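Local coordinates for protein glutamate racemase (Campylobacter jejuni, PDB 3UHF) that belongs to the Asp/Glu/hydantoin racemase family of two-domain alpha/beta enzymes and holds D-glutamic acid in a pocket, at residues A[116-129]-A[147-159]. Residues are numbered along the deposited sequence; the frame is centred on the assembly and turned at random. Where two conformers were deposited one is given.
Sequences VIDAGVEATIKALH and EEYQKRLLSQGYT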
loop_
_atom_site.group_PDB
_atom_site.type_symbol
_atom_site.label_atom_id
_atom_site.label_comp_id
_atom_site.label_asym_id
_atom_site.label_seq_id
_atom_site.Cartn_x
_atom_site.Cartn_y
_atom_site.Cartn_z
ATOM N N VAL A 116 4.059 2.887 -3.357
ATOM C CA VAL A 116 4.315 1.472 -3.125
ATOM C C VAL A 116 4.440 0.643 -4.406
ATOM O O VAL A 116 4.694 -0.559 -4.348
ATOM C CB VAL A 116 3.231 0.841 -2.224
ATOM C CG1 VAL A 116 3.359 1.361 -0.788
ATOM C CG2 VAL A 116 1.821 1.122 -2.790
ATOM N N ILE A 117 4.270 1.271 -5.562
ATOM C CA ILE A 117 4.255 0.508 -6.807
ATOM C C ILE A 117 5.664 0.101 -7.260
ATOM O O ILE A 117 5.899 -1.067 -7.568
ATOM C CB ILE A 117 3.509 1.260 -7.925
ATOM C CG1 ILE A 117 2.036 1.413 -7.525
ATOM C CG2 ILE A 117 3.623 0.510 -9.237
ATOM C CD1 ILE A 117 1.201 2.215 -8.502
ATOM N N ASP A 118 6.588 1.054 -7.305
ATOM C CA ASP A 118 7.977 0.753 -7.669
ATOM C C ASP A 118 8.528 -0.325 -6.732
ATOM O O ASP A 118 9.106 -1.329 -7.179
ATOM C CB ASP A 118 8.810 2.034 -7.609
ATOM C CG ASP A 118 10.210 1.870 -8.187
ATOM O OD1 ASP A 118 10.603 0.733 -8.531
ATOM O OD2 ASP A 118 10.924 2.896 -8.292
ATOM N N ALA A 119 8.305 -0.137 -5.435
ATOM C CA ALA A 119 8.743 -1.106 -4.444
ATOM C C ALA A 119 8.177 -2.503 -4.693
ATOM O O ALA A 119 8.891 -3.495 -4.571
ATOM C CB ALA A 119 8.354 -0.626 -3.050
ATOM N N GLY A 120 6.888 -2.583 -5.004
ATOM C CA GLY A 120 6.251 -3.867 -5.247
ATOM C C GLY A 120 6.808 -4.558 -6.487
ATOM O O GLY A 120 6.995 -5.773 -6.517
ATOM N N VAL A 121 7.068 -3.784 -7.531
ATOM C CA VAL A 121 7.718 -4.342 -8.719
ATOM C C VAL A 121 9.124 -4.870 -8.407
ATOM O O VAL A 121 9.484 -5.988 -8.803
ATOM C CB VAL A 121 7.754 -3.309 -9.860
ATOM C CG1 VAL A 121 8.631 -3.803 -11.003
ATOM C CG2 VAL A 121 6.322 -3.034 -10.339
ATOM N N GLU A 122 9.913 -4.071 -7.699
ATOM C CA GLU A 122 11.247 -4.495 -7.279
ATOM C C GLU A 122 11.188 -5.801 -6.475
ATOM O O GLU A 122 11.984 -6.712 -6.701
ATOM C CB GLU A 122 11.934 -3.405 -6.444
ATOM C CG GLU A 122 13.184 -3.909 -5.720
ATOM C CD GLU A 122 13.864 -2.850 -4.879
ATOM O OE1 GLU A 122 13.702 -1.642 -5.171
ATOM O OE2 GLU A 122 14.568 -3.240 -3.926
ATOM N N ALA A 123 10.238 -5.890 -5.542
ATOM C CA ALA A 123 10.106 -7.087 -4.709
ATOM C C ALA A 123 9.746 -8.322 -5.537
ATOM O O ALA A 123 10.218 -9.439 -5.259
ATOM C CB ALA A 123 9.066 -6.856 -3.609
ATOM N N THR A 124 8.927 -8.119 -6.566
ATOM C CA THR A 124 8.518 -9.205 -7.453
ATOM C C THR A 124 9.704 -9.733 -8.260
ATOM O O THR A 124 9.893 -10.945 -8.388
ATOM C CB THR A 124 7.392 -8.752 -8.418
ATOM O OG1 THR A 124 6.296 -8.226 -7.662
ATOM C CG2 THR A 124 6.890 -9.915 -9.279
ATOM N N ILE A 125 10.507 -8.820 -8.800
ATOM C CA ILE A 125 11.718 -9.208 -9.521
ATOM C C ILE A 125 12.706 -9.962 -8.618
ATOM O O ILE A 125 13.285 -10.973 -9.021
ATOM C CB ILE A 125 12.386 -7.980 -10.171
ATOM C CG1 ILE A 125 11.471 -7.426 -11.274
ATOM C CG2 ILE A 125 13.766 -8.346 -10.719
ATOM C CD1 ILE A 125 11.952 -6.118 -11.875
ATOM N N LYS A 126 12.886 -9.497 -7.387
ATOM C CA LYS A 126 13.751 -10.215 -6.454
ATOM C C LYS A 126 13.224 -11.619 -6.147
ATOM O O LYS A 126 14.002 -12.564 -6.015
ATOM C CB LYS A 126 13.891 -9.458 -5.144
ATOM C CG LYS A 126 14.757 -8.204 -5.196
ATOM C CD LYS A 126 14.879 -7.652 -3.775
ATOM C CE LYS A 126 15.555 -6.295 -3.726
ATOM N NZ LYS A 126 15.276 -5.644 -2.414
ATOM N N ALA A 127 11.904 -11.746 -6.030
ATOM C CA ALA A 127 11.291 -13.017 -5.673
ATOM C C ALA A 127 11.355 -14.023 -6.824
ATOM O O ALA A 127 11.556 -15.215 -6.601
ATOM C CB ALA A 127 9.838 -12.804 -5.240
ATOM N N LEU A 128 11.175 -13.539 -8.051
ATOM C CA LEU A 128 11.138 -14.408 -9.227
ATOM C C LEU A 128 12.489 -14.561 -9.922
ATOM O O LEU A 128 12.866 -15.676 -10.308
ATOM C CB LEU A 128 10.123 -13.885 -10.246
ATOM C CG LEU A 128 8.656 -13.858 -9.820
ATOM C CD1 LEU A 128 7.818 -13.331 -10.979
ATOM C CD2 LEU A 128 8.215 -15.256 -9.417
ATOM N N HIS A 129 13.192 -13.442 -10.096
ATOM C CA HIS A 129 14.503 -13.392 -10.762
ATOM C C HIS A 129 14.530 -14.253 -12.023
ATOM O O HIS A 129 15.480 -14.997 -12.278
ATOM C CB HIS A 129 15.643 -13.756 -9.796
ATOM C CG HIS A 129 15.463 -15.078 -9.126
ATOM N ND1 HIS A 129 14.839 -15.216 -7.905
ATOM C CD2 HIS A 129 15.812 -16.327 -9.514
ATOM C CE1 HIS A 129 14.813 -16.494 -7.567
ATOM N NE2 HIS A 129 15.390 -17.189 -8.530
ATOM N N GLU A 147 -2.169 1.344 -15.710
ATOM C CA GLU A 147 -1.143 0.547 -16.386
ATOM C C GLU A 147 0.256 0.716 -15.781
ATOM O O GLU A 147 1.258 0.345 -16.398
ATOM C CB GLU A 147 -1.137 0.816 -17.896
ATOM C CG GLU A 147 -2.426 0.360 -18.563
ATOM C CD GLU A 147 -2.492 0.665 -20.045
ATOM O OE1 GLU A 147 -1.533 1.247 -20.593
ATOM O OE2 GLU A 147 -3.517 0.319 -20.665
ATOM N N GLU A 148 0.330 1.258 -14.569
ATOM C CA GLU A 148 1.645 1.513 -13.973
ATOM C C GLU A 148 2.418 0.227 -13.663
ATOM O O GLU A 148 3.620 0.133 -13.965
ATOM C CB GLU A 148 1.521 2.412 -12.736
ATOM C CG GLU A 148 1.163 3.859 -13.082
ATOM C CD GLU A 148 2.322 4.609 -13.729
ATOM O OE1 GLU A 148 2.068 5.513 -14.553
ATOM O OE2 GLU A 148 3.490 4.293 -13.411
ATOM N N TYR A 149 1.752 -0.766 -13.079
ATOM C CA TYR A 149 2.438 -2.030 -12.804
ATOM C C TYR A 149 2.832 -2.700 -14.104
ATOM O O TYR A 149 3.951 -3.203 -14.231
ATOM C CB TYR A 149 1.561 -2.994 -11.999
ATOM C CG TYR A 149 1.547 -2.722 -10.516
ATOM C CD1 TYR A 149 0.555 -1.927 -9.953
ATOM C CD2 TYR A 149 2.517 -3.261 -9.680
ATOM C CE1 TYR A 149 0.523 -1.667 -8.599
ATOM C CE2 TYR A 149 2.493 -3.013 -8.310
ATOM C CZ TYR A 149 1.486 -2.214 -7.782
ATOM O OH TYR A 149 1.443 -1.943 -6.441
ATOM N N GLN A 150 1.901 -2.712 -15.059
ATOM C CA GLN A 150 2.136 -3.359 -16.348
ATOM C C GLN A 150 3.345 -2.749 -17.054
ATOM O O GLN A 150 4.219 -3.470 -17.544
ATOM C CB GLN A 150 0.910 -3.259 -17.263
ATOM C CG GLN A 150 -0.350 -3.967 -16.761
ATOM C CD GLN A 150 -1.249 -3.037 -15.961
ATOM O OE1 GLN A 150 -0.787 -2.370 -15.043
ATOM N NE2 GLN A 150 -2.530 -2.970 -16.325
ATOM N N LYS A 151 3.393 -1.420 -17.100
ATOM C CA LYS A 151 4.478 -0.723 -17.788
ATOM C C LYS A 151 5.832 -0.965 -17.134
ATOM O O LYS A 151 6.844 -1.134 -17.825
ATOM C CB LYS A 151 4.201 0.781 -17.869
ATOM C CG LYS A 151 3.138 1.179 -18.900
ATOM C CD LYS A 151 2.767 2.658 -18.745
ATOM C CE LYS A 151 2.214 3.257 -20.035
ATOM N NZ LYS A 151 0.801 2.876 -20.300
ATOM N N ARG A 152 5.860 -0.963 -15.809
ATOM C CA ARG A 152 7.116 -1.211 -15.108
ATOM C C ARG A 152 7.610 -2.626 -15.376
ATOM O O ARG A 152 8.770 -2.828 -15.730
ATOM C CB ARG A 152 6.970 -0.963 -13.606
ATOM C CG ARG A 152 6.764 0.497 -13.242
ATOM C CD ARG A 152 6.698 0.691 -11.730
ATOM N NE ARG A 152 6.711 2.107 -11.364
ATOM C CZ ARG A 152 7.819 2.830 -11.231
ATOM N NH1 ARG A 152 9.005 2.273 -11.433
ATOM N NH2 ARG A 152 7.745 4.111 -10.898
ATOM N N LEU A 153 6.724 -3.601 -15.226
ATOM C CA LEU A 153 7.087 -5.001 -15.440
ATOM C C LEU A 153 7.528 -5.254 -16.887
ATOM O O LEU A 153 8.544 -5.914 -17.140
ATOM C CB LEU A 153 5.900 -5.893 -15.074
ATOM C CG LEU A 153 5.708 -5.974 -13.556
ATOM C CD1 LEU A 153 4.345 -6.549 -13.205
ATOM C CD2 LEU A 153 6.819 -6.809 -12.946
ATOM N N LEU A 154 6.781 -4.705 -17.838
ATOM C CA LEU A 154 7.162 -4.827 -19.247
ATOM C C LEU A 154 8.525 -4.208 -19.537
ATOM O O LEU A 154 9.304 -4.743 -20.333
ATOM C CB LEU A 154 6.099 -4.190 -20.153
ATOM C CG LEU A 154 4.754 -4.923 -20.227
ATOM C CD1 LEU A 154 3.770 -4.151 -21.105
ATOM C CD2 LEU A 154 4.926 -6.347 -20.733
ATOM N N SER A 155 8.830 -3.089 -18.890
ATOM C CA SER A 155 10.102 -2.413 -19.135
ATOM C C SER A 155 11.264 -3.240 -18.600
ATOM O O SER A 155 12.416 -3.014 -18.968
ATOM C CB SER A 155 10.122 -1.021 -18.504
ATOM O OG SER A 155 10.282 -1.106 -17.100
ATOM N N GLN A 156 10.958 -4.205 -17.740
ATOM C CA GLN A 156 11.985 -5.099 -17.201
ATOM C C GLN A 156 11.961 -6.463 -17.889
ATOM O O GLN A 156 12.679 -7.385 -17.501
ATOM C CB GLN A 156 11.829 -5.245 -15.681
ATOM C CG GLN A 156 12.252 -3.993 -14.912
ATOM C CD GLN A 156 13.735 -3.685 -15.060
ATOM O OE1 GLN A 156 14.588 -4.580 -14.985
ATOM N NE2 GLN A 156 14.055 -2.410 -15.259
ATOM N N GLY A 157 11.122 -6.583 -18.912
ATOM C CA GLY A 157 11.085 -7.781 -19.730
ATOM C C GLY A 157 10.142 -8.844 -19.206
ATOM O O GLY A 157 10.061 -9.934 -19.772
ATOM N N TYR A 158 9.432 -8.535 -18.124
ATOM C CA TYR A 158 8.463 -9.463 -17.552
ATOM C C TYR A 158 7.149 -9.329 -18.307
ATOM O O TYR A 158 6.311 -8.499 -17.959
ATOM C CB TYR A 158 8.245 -9.177 -16.066
ATOM C CG TYR A 158 9.352 -9.722 -15.200
ATOM C CD1 TYR A 158 10.612 -9.136 -15.206
ATOM C CD2 TYR A 158 9.149 -10.842 -14.400
ATOM C CE1 TYR A 158 11.638 -9.644 -14.436
ATOM C CE2 TYR A 158 10.171 -11.350 -13.621
ATOM C CZ TYR A 158 11.411 -10.750 -13.647
ATOM O OH TYR A 158 12.441 -11.247 -12.883
ATOM N N THR A 159 6.973 -10.150 -19.339
ATOM C CA THR A 159 5.829 -10.009 -20.236
ATOM C C THR A 159 4.736 -11.036 -19.965
ATOM O O THR A 159 3.622 -10.924 -20.482
ATOM C CB THR A 159 6.262 -10.125 -21.707
ATOM O OG1 THR A 159 6.836 -11.418 -21.932
ATOM C CG2 THR A 159 7.292 -9.062 -22.043
HETATM O O HOH W 1 3.187 -2.846 -4.658
#
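Val-116 and Tyr-149 meet through a water, which donates to Val-116 O (2.8 Å) and also bonds Tyr-149 OH at the ring edge; that hydroxyl is further hydrogen-bonded to Asn-95 of the D-glutamic acid pocket, so the tyrosine is fixed at its polar end. Ile-117 supplies a CH-pi contact: CG2 stands 3.6 Å from the Tyr-149 ring centroid and only 6° off the ring normal. Asp-118 lays its carboxylate nearly parallel to the Arg-152 guanidinium, the planes 19° apart. Its OD1 is 3.7 Å from Arg-152 NH1, a long salt bridge of charge alone, since no N-H points at the oxygen. One turn after Ile-117, Val-121 splits its methyls: CG2 touches Tyr-149 CD2 (3.9 Å) and Arg-152 CB, while CG1 reaches Leu-153 CD2. Ile-125 sets CD1 3.7 Å from Gln-156 CG and CG1 against Tyr-158, whose ring also meets Leu-128 CD1. The helix axes approach to 10.1 Å and cross at -42°. Helix 148-155 lies in the beta-alpha-beta crossover between adjacent parallel strands 135-139 and 161-165; helix 117-128 packs beside it, Thr-124, Leu-128, Leu-153 and Tyr-158 all resting on Ile-135, with helix 227-238 flanking Asp-118 and Ala-123.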